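Local coordinates for protein lipocalin allergen (Canis lupus familiaris, PDB 4ODD) that probably binds small hydrophobic molecules inside a beta-barrel, as other secreted lipocalins do, and is an allergen of dog dander, at residues I90-Y100 with D127-K138; L8-T17 with I36-I45. All blocks are in the same frame, centred on the assembly; numbering follows the deposited sequence.

Interaction 1 (I90-Y100 with D127-K138); sequences IDMTPNALIGY and DIAKFKKLSREK
Leu134 supplies the apolar centre of this contact, its two methyl branches reaching different strands. CD1 lies 3.7 Å from CG1 of Ile90, on the strand that ends at Met92, while CD2 packs 3.8 Å from CG2 of Ile98 on the next strand. With Leu134 CG anti to the backbone N, the fork points at the hairpin, and the turn about CB-CG spreads its methyls over the two strands. The other branch of Ile98 runs toward the preceding helical turn, where its CD1 meets CB of Lys130 at 3.7 Å and approaches the backbone of Phe131.

These contacts place helix 127-137 along the outside of the lipocalin barrel, its axis within 4° of parallel to strand 96-100 and 9.5 Å from it at closest approach. The hairpin beneath carries a classic beta bulge, Ile90 and Asp91 both facing Ile98, and both bulge residues have side chains engaged by the helix.

Asp91 and Lys130 form the salt bridge of this contact. Lys130, extended beyond CG, crosses the Asp91 side chain at about a right angle, and its NZ donates to Asp91 OD2 at 3.0 Å, on the syn side and 20° out of the carboxylate plane. Toward the turn, the carboxylate of Asp127 lies against Ala96 CB and Thr93 CG2. Thr93 OG1 in turn accepts from the backbone N atoms of Asn95 and Ala96, an ST turn and ST motif that tie the turn together.

An aromatic contact occupies the far end. Lys138, just past the helix, bends at chi2 (-61°) and lays its aliphatic chain across one face of Tyr100; CG sits 3.8 Å from the ring centroid, a CH-pi contact.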
loop_
_atom_site.group_PDB
_atom_site.type_symbol
_atom_site.label_atom_id
_atom_site.label_comp_id
_atom_site.label_asym_id
_atom_site.label_seq_id
_atom_site.Cartn_x
_atom_site.Cartn_y
_atom_site.Cartn_z
ATOM N N ILE A 90 -7.143 5.503 -3.415
ATOM C CA ILE A 90 -7.590 6.049 -4.687
ATOM C C ILE A 90 -8.946 5.460 -5.093
ATOM O O ILE A 90 -9.756 6.130 -5.730
ATOM C CB ILE A 90 -6.574 5.757 -5.813
ATOM C CG1 ILE A 90 -5.198 6.346 -5.477
ATOM C CG2 ILE A 90 -7.080 6.293 -7.131
ATOM C CD1 ILE A 90 -5.247 7.809 -5.135
ATOM N N ASP A 91 -9.194 4.209 -4.717
ATOM C CA ASP A 91 -10.359 3.488 -5.227
ATOM C C ASP A 91 -10.621 2.200 -4.450
ATOM O O ASP A 91 -9.691 1.537 -3.998
ATOM C CB ASP A 91 -10.137 3.155 -6.710
ATOM C CG ASP A 91 -11.427 3.151 -7.508
ATOM O OD1 ASP A 91 -12.268 4.052 -7.296
ATOM O OD2 ASP A 91 -11.597 2.247 -8.349
ATOM N N MET A 92 -11.889 1.843 -4.291
ATOM C CA MET A 92 -12.220 0.565 -3.665
ATOM C C MET A 92 -13.437 -0.125 -4.274
ATOM O O MET A 92 -14.504 0.478 -4.412
ATOM C CB MET A 92 -12.436 0.712 -2.158
ATOM C CG MET A 92 -12.694 -0.621 -1.458
ATOM S SD MET A 92 -13.508 -0.491 0.151
ATOM C CE MET A 92 -15.161 0.041 -0.317
ATOM N N THR A 93 -13.248 -1.391 -4.641
ATOM C CA THR A 93 -14.339 -2.312 -4.951
ATOM C C THR A 93 -14.423 -3.237 -3.735
ATOM O O THR A 93 -13.704 -3.018 -2.762
ATOM C CB THR A 93 -14.070 -3.085 -6.270
ATOM O OG1 THR A 93 -13.614 -4.415 -5.990
ATOM C CG2 THR A 93 -13.026 -2.361 -7.123
ATOM N N PRO A 94 -15.303 -4.255 -3.753
ATOM C CA PRO A 94 -15.338 -5.128 -2.568
ATOM C C PRO A 94 -14.220 -6.167 -2.626
ATOM O O PRO A 94 -13.817 -6.742 -1.607
ATOM C CB PRO A 94 -16.706 -5.821 -2.672
ATOM C CG PRO A 94 -17.426 -5.150 -3.816
ATOM C CD PRO A 94 -16.363 -4.604 -4.712
ATOM N N ASN A 95 -13.731 -6.386 -3.842
ATOM C CA ASN A 95 -12.610 -7.273 -4.105
ATOM C C ASN A 95 -11.255 -6.543 -4.107
ATOM O O ASN A 95 -10.217 -7.154 -3.874
ATOM C CB ASN A 95 -12.834 -7.982 -5.449
ATOM C CG ASN A 95 -11.717 -8.947 -5.800
ATOM O OD1 ASN A 95 -11.684 -10.080 -5.308
ATOM N ND2 ASN A 95 -10.797 -8.507 -6.662
ATOM N N ALA A 96 -11.258 -5.235 -4.355
ATOM C CA ALA A 96 -9.993 -4.541 -4.599
ATOM C C ALA A 96 -9.771 -3.214 -3.839
ATOM O O ALA A 96 -10.696 -2.641 -3.252
ATOM C CB ALA A 96 -9.789 -4.353 -6.107
ATOM N N LEU A 97 -8.528 -2.739 -3.868
ATOM C CA LEU A 97 -8.123 -1.547 -3.141
ATOM C C LEU A 97 -6.888 -0.933 -3.801
ATOM O O LEU A 97 -5.844 -1.573 -3.899
ATOM C CB LEU A 97 -7.808 -1.916 -1.693
ATOM C CG LEU A 97 -7.610 -0.758 -0.728
ATOM C CD1 LEU A 97 -8.924 -0.027 -0.564
ATOM C CD2 LEU A 97 -7.109 -1.269 0.611
ATOM N N ILE A 98 -7.008 0.301 -4.261
ATOM C CA ILE A 98 -5.854 0.997 -4.830
ATOM C C ILE A 98 -5.366 2.128 -3.911
ATOM O O ILE A 98 -6.116 3.068 -3.597
ATOM C CB ILE A 98 -6.155 1.580 -6.222
ATOM C CG1 ILE A 98 -6.501 0.464 -7.205
ATOM C CG2 ILE A 98 -4.953 2.383 -6.738
ATOM C CD1 ILE A 98 -6.867 0.969 -8.588
ATOM N N GLY A 99 -4.113 2.030 -3.478
ATOM C CA GLY A 99 -3.556 3.032 -2.598
ATOM C C GLY A 99 -2.432 3.798 -3.260
ATOM O O GLY A 99 -1.767 3.286 -4.179
ATOM N N TYR A 100 -2.223 5.030 -2.804
ATOM C CA TYR A 100 -1.091 5.825 -3.258
ATOM C C TYR A 100 -0.414 6.492 -2.083
ATOM O O TYR A 100 -1.025 7.307 -1.380
ATOM C CB TYR A 100 -1.533 6.884 -4.253
ATOM C CG TYR A 100 -0.386 7.687 -4.806
ATOM C CD1 TYR A 100 0.671 7.066 -5.462
ATOM C CD2 TYR A 100 -0.360 9.072 -4.689
ATOM C CE1 TYR A 100 1.732 7.825 -5.980
ATOM C CE2 TYR A 100 0.688 9.824 -5.204
ATOM C CZ TYR A 100 1.722 9.202 -5.839
ATOM O OH TYR A 100 2.747 9.955 -6.338
ATOM N N ASP A 127 -9.687 -3.666 -12.654
ATOM C CA ASP A 127 -8.885 -3.163 -11.549
ATOM C C ASP A 127 -7.414 -2.968 -11.944
ATOM O O ASP A 127 -6.836 -1.893 -11.720
ATOM C CB ASP A 127 -9.009 -4.114 -10.356
ATOM C CG ASP A 127 -10.438 -4.209 -9.831
ATOM O OD1 ASP A 127 -11.229 -3.269 -10.055
ATOM O OD2 ASP A 127 -10.768 -5.222 -9.183
ATOM N N ILE A 128 -6.804 -3.991 -12.535
ATOM C CA ILE A 128 -5.432 -3.845 -13.013
ATOM C C ILE A 128 -5.230 -2.582 -13.858
ATOM O O ILE A 128 -4.241 -1.859 -13.696
ATOM C CB ILE A 128 -4.971 -5.064 -13.826
ATOM C CG1 ILE A 128 -4.645 -6.232 -12.900
ATOM C CG2 ILE A 128 -3.743 -4.724 -14.655
ATOM C CD1 ILE A 128 -3.734 -7.266 -13.544
ATOM N N ALA A 129 -6.159 -2.322 -14.769
ATOM C CA ALA A 129 -6.069 -1.133 -15.608
ATOM C C ALA A 129 -6.042 0.137 -14.766
ATOM O O ALA A 129 -5.170 0.991 -14.939
ATOM C CB ALA A 129 -7.229 -1.091 -16.598
ATOM N N LYS A 130 -7.009 0.251 -13.859
ATOM C CA LYS A 130 -7.115 1.416 -12.980
ATOM C C LYS A 130 -5.810 1.617 -12.229
ATOM O O LYS A 130 -5.351 2.749 -12.028
ATOM C CB LYS A 130 -8.280 1.255 -11.993
ATOM C CG LYS A 130 -9.529 2.053 -12.346
ATOM C CD LYS A 130 -10.668 1.756 -11.375
ATOM C CE LYS A 130 -11.962 2.451 -11.789
ATOM N NZ LYS A 130 -13.133 2.038 -10.953
ATOM N N PHE A 131 -5.203 0.505 -11.829
ATOM C CA PHE A 131 -3.922 0.573 -11.154
ATOM C C PHE A 131 -2.853 1.158 -12.062
ATOM O O PHE A 131 -2.246 2.172 -11.724
ATOM C CB PHE A 131 -3.483 -0.788 -10.625
ATOM C CG PHE A 131 -2.072 -0.793 -10.097
ATOM C CD1 PHE A 131 -1.759 -0.168 -8.900
ATOM C CD2 PHE A 131 -1.055 -1.410 -10.807
ATOM C CE1 PHE A 131 -0.459 -0.171 -8.417
ATOM C CE2 PHE A 131 0.246 -1.422 -10.328
ATOM C CZ PHE A 131 0.547 -0.807 -9.136
ATOM N N LYS A 132 -2.631 0.527 -13.212
ATOM C CA LYS A 132 -1.598 0.991 -14.138
ATOM C C LYS A 132 -1.843 2.440 -14.564
ATOM O O LYS A 132 -0.907 3.246 -14.696
ATOM C CB LYS A 132 -1.505 0.062 -15.351
ATOM C CG LYS A 132 -1.196 -1.380 -14.978
ATOM C CD LYS A 132 -0.516 -2.142 -16.122
ATOM C CE LYS A 132 -0.193 -3.589 -15.728
ATOM N NZ LYS A 132 0.685 -4.289 -16.724
ATOM N N LYS A 133 -3.115 2.762 -14.756
ATOM C CA LYS A 133 -3.512 4.127 -15.039
ATOM C C LYS A 133 -2.959 5.050 -13.957
ATOM O O LYS A 133 -2.203 5.970 -14.263
ATOM C CB LYS A 133 -5.037 4.228 -15.108
ATOM C CG LYS A 133 -5.575 5.615 -15.465
ATOM C CD LYS A 133 -7.108 5.600 -15.546
ATOM C CE LYS A 133 -7.696 7.003 -15.605
ATOM N NZ LYS A 133 -7.588 7.704 -14.296
ATOM N N LEU A 134 -3.322 4.790 -12.699
ATOM C CA LEU A 134 -2.829 5.592 -11.581
ATOM C C LEU A 134 -1.316 5.686 -11.599
ATOM O O LEU A 134 -0.746 6.774 -11.497
ATOM C CB LEU A 134 -3.264 5.021 -10.228
ATOM C CG LEU A 134 -2.561 5.741 -9.064
ATOM C CD1 LEU A 134 -3.373 6.944 -8.609
ATOM C CD2 LEU A 134 -2.272 4.802 -7.899
ATOM N N SER A 135 -0.673 4.530 -11.708
ATOM C CA SER A 135 0.774 4.476 -11.703
ATOM C C SER A 135 1.301 5.436 -12.775
ATOM O O SER A 135 2.185 6.258 -12.519
ATOM C CB SER A 135 1.248 3.044 -11.929
ATOM O OG SER A 135 2.651 2.973 -11.834
ATOM N N ARG A 136 0.726 5.355 -13.969
ATOM C CA ARG A 136 1.117 6.257 -15.042
ATOM C C ARG A 136 0.901 7.717 -14.637
ATOM O O ARG A 136 1.813 8.531 -14.765
ATOM C CB ARG A 136 0.343 5.919 -16.317
ATOM C CG ARG A 136 0.819 6.645 -17.564
ATOM C CD ARG A 136 -0.020 6.259 -18.783
ATOM N NE ARG A 136 -1.452 6.471 -18.564
ATOM C CZ ARG A 136 -2.346 5.493 -18.428
ATOM N NH1 ARG A 136 -1.961 4.222 -18.501
ATOM N NH2 ARG A 136 -3.628 5.781 -18.226
ATOM N N GLU A 137 -0.294 8.035 -14.133
ATOM C CA GLU A 137 -0.646 9.417 -13.789
ATOM C C GLU A 137 0.390 10.044 -12.863
ATOM O O GLU A 137 0.768 11.202 -13.026
ATOM C CB GLU A 137 -2.024 9.509 -13.115
ATOM C CG GLU A 137 -3.068 8.485 -13.549
ATOM C CD GLU A 137 -3.701 8.771 -14.907
ATOM O OE1 GLU A 137 -2.959 8.906 -15.907
ATOM O OE2 GLU A 137 -4.951 8.845 -14.975
ATOM N N LYS A 138 0.840 9.270 -11.884
ATOM C CA LYS A 138 1.773 9.775 -10.887
ATOM C C LYS A 138 3.218 9.714 -11.361
ATOM O O LYS A 138 4.136 9.869 -10.564
ATOM C CB LYS A 138 1.601 9.013 -9.580
ATOM C CG LYS A 138 0.183 9.100 -9.026
ATOM C CD LYS A 138 -0.164 10.540 -8.729
ATOM C CE LYS A 138 -1.553 10.692 -8.167
ATOM N NZ LYS A 138 -1.746 12.115 -7.749
#

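Interaction 2 (L8-T17 with I36-I45); sequences LTQVSGPWKT and IYLRGINVDI
Gly13 and Ile41 face each other as an antiparallel hydrogen-bonded pair, Gly13 N to Ile41 O at 2.7 Å and Ile41 N to Gly13 O at 2.8 Å, joining the first strand of the lipocalin barrel to strand 36-44. The glycine sits in the Gly-x-Trp sequence that marks the start of this strand in lipocalins. Pro14 and Gly40 follow as a non-hydrogen-bonded pair with CA atoms 4.0 Å apart, close enough for Pro14 CA to make a CA-H...O contact with Arg39 O. That carbonyl also accepts from Trp15 N, which approaches from well above its plane.

Side-chain hydroxyls continue the pairing at both ends. Ser12 OG accepts from Val43 N at 2.7 Å. Thr17 OG1 has two backbone partners: it donates to Ile36 O at 2.6 Å and accepts from Leu38 N in a nearly straight bond (167°). With OG1 beside its own backbone N (chi1 -49°), the hydroxyl points at the backbone of residues 36-38, tilted from the Ile36 carbonyl plane.

Apolar groups pack behind the backbone bonds: Val11 CG2 touches the CG2 methyls of Ile41 and Val43, and Ile41 CD1 meets Trp15 CD1 at 3.6 Å. Farther out, Arg119 makes a cation-pi contact with Trp15 and a hydrogen bond to Pro14 O, while Arg39, bulged with Gly40 opposite Asn53, forms a salt bridge with Asp152. The rotation of the indole is fixed from within its own segment, where Trp15 NE1 donates to Val11 O at 2.8 Å, lying in the carbonyl plane, with the oxygen 11° out of the ring plane.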
loop_
_atom_site.group_PDB
_atom_site.type_symbol
_atom_site.label_atom_id
_atom_site.label_comp_id
_atom_site.label_asym_id
_atom_site.label_seq_id
_atom_site.Cartn_x
_atom_site.Cartn_y
_atom_site.Cartn_z
ATOM N N LEU A 8 -13.502 4.952 2.991
ATOM C CA LEU A 8 -12.841 4.771 4.283
ATOM C C LEU A 8 -13.599 3.876 5.262
ATOM O O LEU A 8 -12.992 3.257 6.147
ATOM C CB LEU A 8 -12.547 6.126 4.940
ATOM C CG LEU A 8 -11.350 6.928 4.417
ATOM C CD1 LEU A 8 -11.297 8.299 5.079
ATOM C CD2 LEU A 8 -10.022 6.181 4.611
ATOM N N THR A 9 -14.913 3.793 5.122
ATOM C CA THR A 9 -15.680 3.001 6.074
ATOM C C THR A 9 -15.468 1.521 5.819
ATOM O O THR A 9 -15.153 0.750 6.737
ATOM C CB THR A 9 -17.189 3.287 5.980
ATOM O OG1 THR A 9 -17.421 4.702 5.917
ATOM C CG2 THR A 9 -17.906 2.698 7.190
ATOM N N GLN A 10 -15.622 1.152 4.549
ATOM C CA GLN A 10 -15.679 -0.238 4.128
ATOM C C GLN A 10 -14.331 -0.945 4.043
ATOM O O GLN A 10 -14.286 -2.130 3.732
ATOM C CB GLN A 10 -16.369 -0.329 2.764
ATOM C CG GLN A 10 -17.830 0.073 2.781
ATOM C CD GLN A 10 -18.650 -0.765 3.757
ATOM O OE1 GLN A 10 -18.775 -0.418 4.936
ATOM N NE2 GLN A 10 -19.208 -1.879 3.271
ATOM N N VAL A 11 -13.234 -0.240 4.291
ATOM C CA VAL A 11 -11.934 -0.825 3.966
ATOM C C VAL A 11 -11.396 -1.735 5.051
ATOM O O VAL A 11 -10.510 -2.552 4.799
ATOM C CB VAL A 11 -10.857 0.231 3.627
ATOM C CG1 VAL A 11 -11.454 1.320 2.795
ATOM C CG2 VAL A 11 -10.263 0.814 4.882
ATOM N N SER A 12 -11.920 -1.594 6.260
ATOM C CA SER A 12 -11.417 -2.390 7.358
ATOM C C SER A 12 -11.511 -3.861 7.031
ATOM O O SER A 12 -12.489 -4.310 6.430
ATOM C CB SER A 12 -12.177 -2.078 8.630
ATOM O OG SER A 12 -11.643 -0.902 9.211
ATOM N N GLY A 13 -10.475 -4.603 7.403
ATOM C CA GLY A 13 -10.444 -6.035 7.154
ATOM C C GLY A 13 -9.199 -6.520 6.443
ATOM O O GLY A 13 -8.210 -5.797 6.298
ATOM N N PRO A 14 -9.243 -7.763 5.978
ATOM C CA PRO A 14 -8.040 -8.388 5.428
ATOM C C PRO A 14 -7.719 -7.830 4.042
ATOM O O PRO A 14 -8.629 -7.410 3.301
ATOM C CB PRO A 14 -8.434 -9.866 5.337
ATOM C CG PRO A 14 -9.926 -9.840 5.104
ATOM C CD PRO A 14 -10.428 -8.644 5.905
ATOM N N TRP A 15 -6.428 -7.806 3.703
ATOM C CA TRP A 15 -5.994 -7.416 2.379
ATOM C C TRP A 15 -4.725 -8.156 2.034
ATOM O O TRP A 15 -3.938 -8.500 2.925
ATOM C CB TRP A 15 -5.730 -5.920 2.336
ATOM C CG TRP A 15 -6.965 -5.114 2.394
ATOM C CD1 TRP A 15 -7.420 -4.392 3.457
ATOM C CD2 TRP A 15 -7.926 -4.946 1.349
ATOM N NE1 TRP A 15 -8.603 -3.777 3.139
ATOM C CE2 TRP A 15 -8.937 -4.098 1.849
ATOM C CE3 TRP A 15 -8.032 -5.430 0.039
ATOM C CZ2 TRP A 15 -10.044 -3.720 1.086
ATOM C CZ3 TRP A 15 -9.134 -5.060 -0.718
ATOM C CH2 TRP A 15 -10.128 -4.213 -0.191
ATOM N N LYS A 16 -4.533 -8.401 0.746
ATOM C CA LYS A 16 -3.346 -9.057 0.248
ATOM C C LYS A 16 -2.749 -8.132 -0.815
ATOM O O LYS A 16 -3.494 -7.514 -1.595
ATOM C CB LYS A 16 -3.711 -10.421 -0.346
ATOM C CG LYS A 16 -2.612 -11.030 -1.210
ATOM C CD LYS A 16 -3.029 -12.374 -1.825
ATOM C CE LYS A 16 -1.869 -13.022 -2.609
ATOM N NZ LYS A 16 -0.631 -13.168 -1.770
ATOM N N THR A 17 -1.421 -8.016 -0.847
ATOM C CA THR A 17 -0.809 -7.170 -1.865
ATOM C C THR A 17 -0.742 -7.913 -3.194
ATOM O O THR A 17 -0.250 -9.031 -3.253
ATOM C CB THR A 17 0.616 -6.725 -1.498
ATOM O OG1 THR A 17 0.638 -6.207 -0.164
ATOM C CG2 THR A 17 1.086 -5.658 -2.479
ATOM N N ILE A 36 5.818 -4.501 0.361
ATOM C CA ILE A 36 4.886 -4.691 1.463
ATOM C C ILE A 36 3.884 -5.804 1.208
ATOM O O ILE A 36 3.176 -5.820 0.190
ATOM C CB ILE A 36 4.066 -3.410 1.710
ATOM C CG1 ILE A 36 4.978 -2.262 2.104
ATOM C CG2 ILE A 36 3.030 -3.648 2.796
ATOM C CD1 ILE A 36 5.837 -2.593 3.263
ATOM N N TYR A 37 3.795 -6.732 2.144
ATOM C CA TYR A 37 2.775 -7.760 2.037
ATOM C C TYR A 37 1.702 -7.466 3.049
ATOM O O TYR A 37 1.886 -7.652 4.254
ATOM C CB TYR A 37 3.371 -9.149 2.237
ATOM C CG TYR A 37 4.340 -9.506 1.135
ATOM C CD1 TYR A 37 3.878 -10.000 -0.090
ATOM C CD2 TYR A 37 5.714 -9.341 1.303
ATOM C CE1 TYR A 37 4.763 -10.339 -1.113
ATOM C CE2 TYR A 37 6.595 -9.678 0.293
ATOM C CZ TYR A 37 6.117 -10.169 -0.911
ATOM O OH TYR A 37 7.013 -10.486 -1.901
ATOM N N LEU A 38 0.585 -6.965 2.554
ATOM C CA LEU A 38 -0.521 -6.643 3.429
ATOM C C LEU A 38 -1.132 -7.851 4.076
ATOM O O LEU A 38 -1.179 -8.942 3.491
ATOM C CB LEU A 38 -1.575 -5.832 2.695
ATOM C CG LEU A 38 -1.282 -4.431 3.238
ATOM C CD1 LEU A 38 -1.108 -3.414 2.117
ATOM C CD2 LEU A 38 -2.318 -3.996 4.285
ATOM N N ARG A 39 -1.575 -7.649 5.308
ATOM C CA ARG A 39 -2.385 -8.649 5.983
ATOM C C ARG A 39 -3.757 -8.062 6.238
ATOM O O ARG A 39 -4.772 -8.703 5.961
ATOM C CB ARG A 39 -1.734 -9.113 7.282
ATOM C CG ARG A 39 -0.508 -10.015 7.047
ATOM C CD ARG A 39 -0.899 -11.296 6.313
ATOM N NE ARG A 39 0.236 -12.169 6.065
ATOM C CZ ARG A 39 0.864 -12.260 4.899
ATOM N NH1 ARG A 39 0.474 -11.525 3.870
ATOM N NH2 ARG A 39 1.891 -13.085 4.762
ATOM N N GLY A 40 -3.800 -6.831 6.743
ATOM C CA GLY A 40 -5.082 -6.199 6.972
ATOM C C GLY A 40 -5.021 -4.735 7.322
ATOM O O GLY A 40 -3.969 -4.184 7.637
ATOM N N ILE A 41 -6.175 -4.093 7.260
ATOM C CA ILE A 41 -6.290 -2.709 7.668
ATOM C C ILE A 41 -7.428 -2.496 8.656
ATOM O O ILE A 41 -8.518 -3.065 8.506
ATOM C CB ILE A 41 -6.521 -1.827 6.457
ATOM C CG1 ILE A 41 -5.290 -1.882 5.556
ATOM C CG2 ILE A 41 -6.835 -0.408 6.898
ATOM C CD1 ILE A 41 -5.536 -1.355 4.157
ATOM N N ASN A 42 -7.166 -1.667 9.661
ATOM C CA ASN A 42 -8.154 -1.352 10.686
ATOM C C ASN A 42 -8.429 0.130 10.707
ATOM O O ASN A 42 -7.516 0.922 10.903
ATOM C CB ASN A 42 -7.652 -1.769 12.062
ATOM C CG ASN A 42 -7.075 -3.149 12.065
ATOM O OD1 ASN A 42 -5.976 -3.376 11.548
ATOM N ND2 ASN A 42 -7.805 -4.090 12.646
ATOM N N VAL A 43 -9.685 0.499 10.499
ATOM C CA VAL A 43 -10.122 1.884 10.650
ATOM C C VAL A 43 -10.814 2.139 12.000
ATOM O O VAL A 43 -11.841 1.533 12.298
ATOM C CB VAL A 43 -11.097 2.259 9.520
ATOM C CG1 VAL A 43 -11.380 3.754 9.521
ATOM C CG2 VAL A 43 -10.531 1.821 8.169
ATOM N N ASP A 44 -10.253 3.028 12.815
ATOM C CA ASP A 44 -10.887 3.431 14.074
ATOM C C ASP A 44 -11.547 4.789 13.855
ATOM O O ASP A 44 -10.998 5.841 14.211
ATOM C CB ASP A 44 -9.859 3.483 15.210
ATOM C CG ASP A 44 -10.482 3.790 16.566
ATOM O OD1 ASP A 44 -11.668 4.195 16.622
ATOM O OD2 ASP A 44 -9.772 3.649 17.587
ATOM N N ILE A 45 -12.739 4.709 13.263
ATOM C CA ILE A 45 -13.480 5.837 12.693
ATOM C C ILE A 45 -13.796 6.977 13.651
ATOM O O ILE A 45 -13.775 8.133 13.251
ATOM C CB ILE A 45 -14.800 5.365 12.049
ATOM C CG1 ILE A 45 -14.518 4.257 11.021
ATOM C CG2 ILE A 45 -15.540 6.547 11.427
ATOM C CD1 ILE A 45 -15.736 3.407 10.633
#

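In the fold
Interaction 1 sets the helix against the outside of the barrel, whereas interaction 2 joins two neighbouring strands of its wall; their centres are 15 Å apart, and both belong to the same curled antiparallel sheet. The two meet where the hairpin packs on Trp15 and Val11. Leu97 CB lies 3.5 Å from Trp15 CZ3, and Ala96 O is equally far from Trp15 CH2, while Met92 SD packs 3.8 Å from Val11 CG1. Thus strand 96-104 carries alternate residues to the helix and to the indole, Ile98 to the former and Leu97 to the latter. In lipocalins generally, this tryptophan lies at the closed end of the barrel.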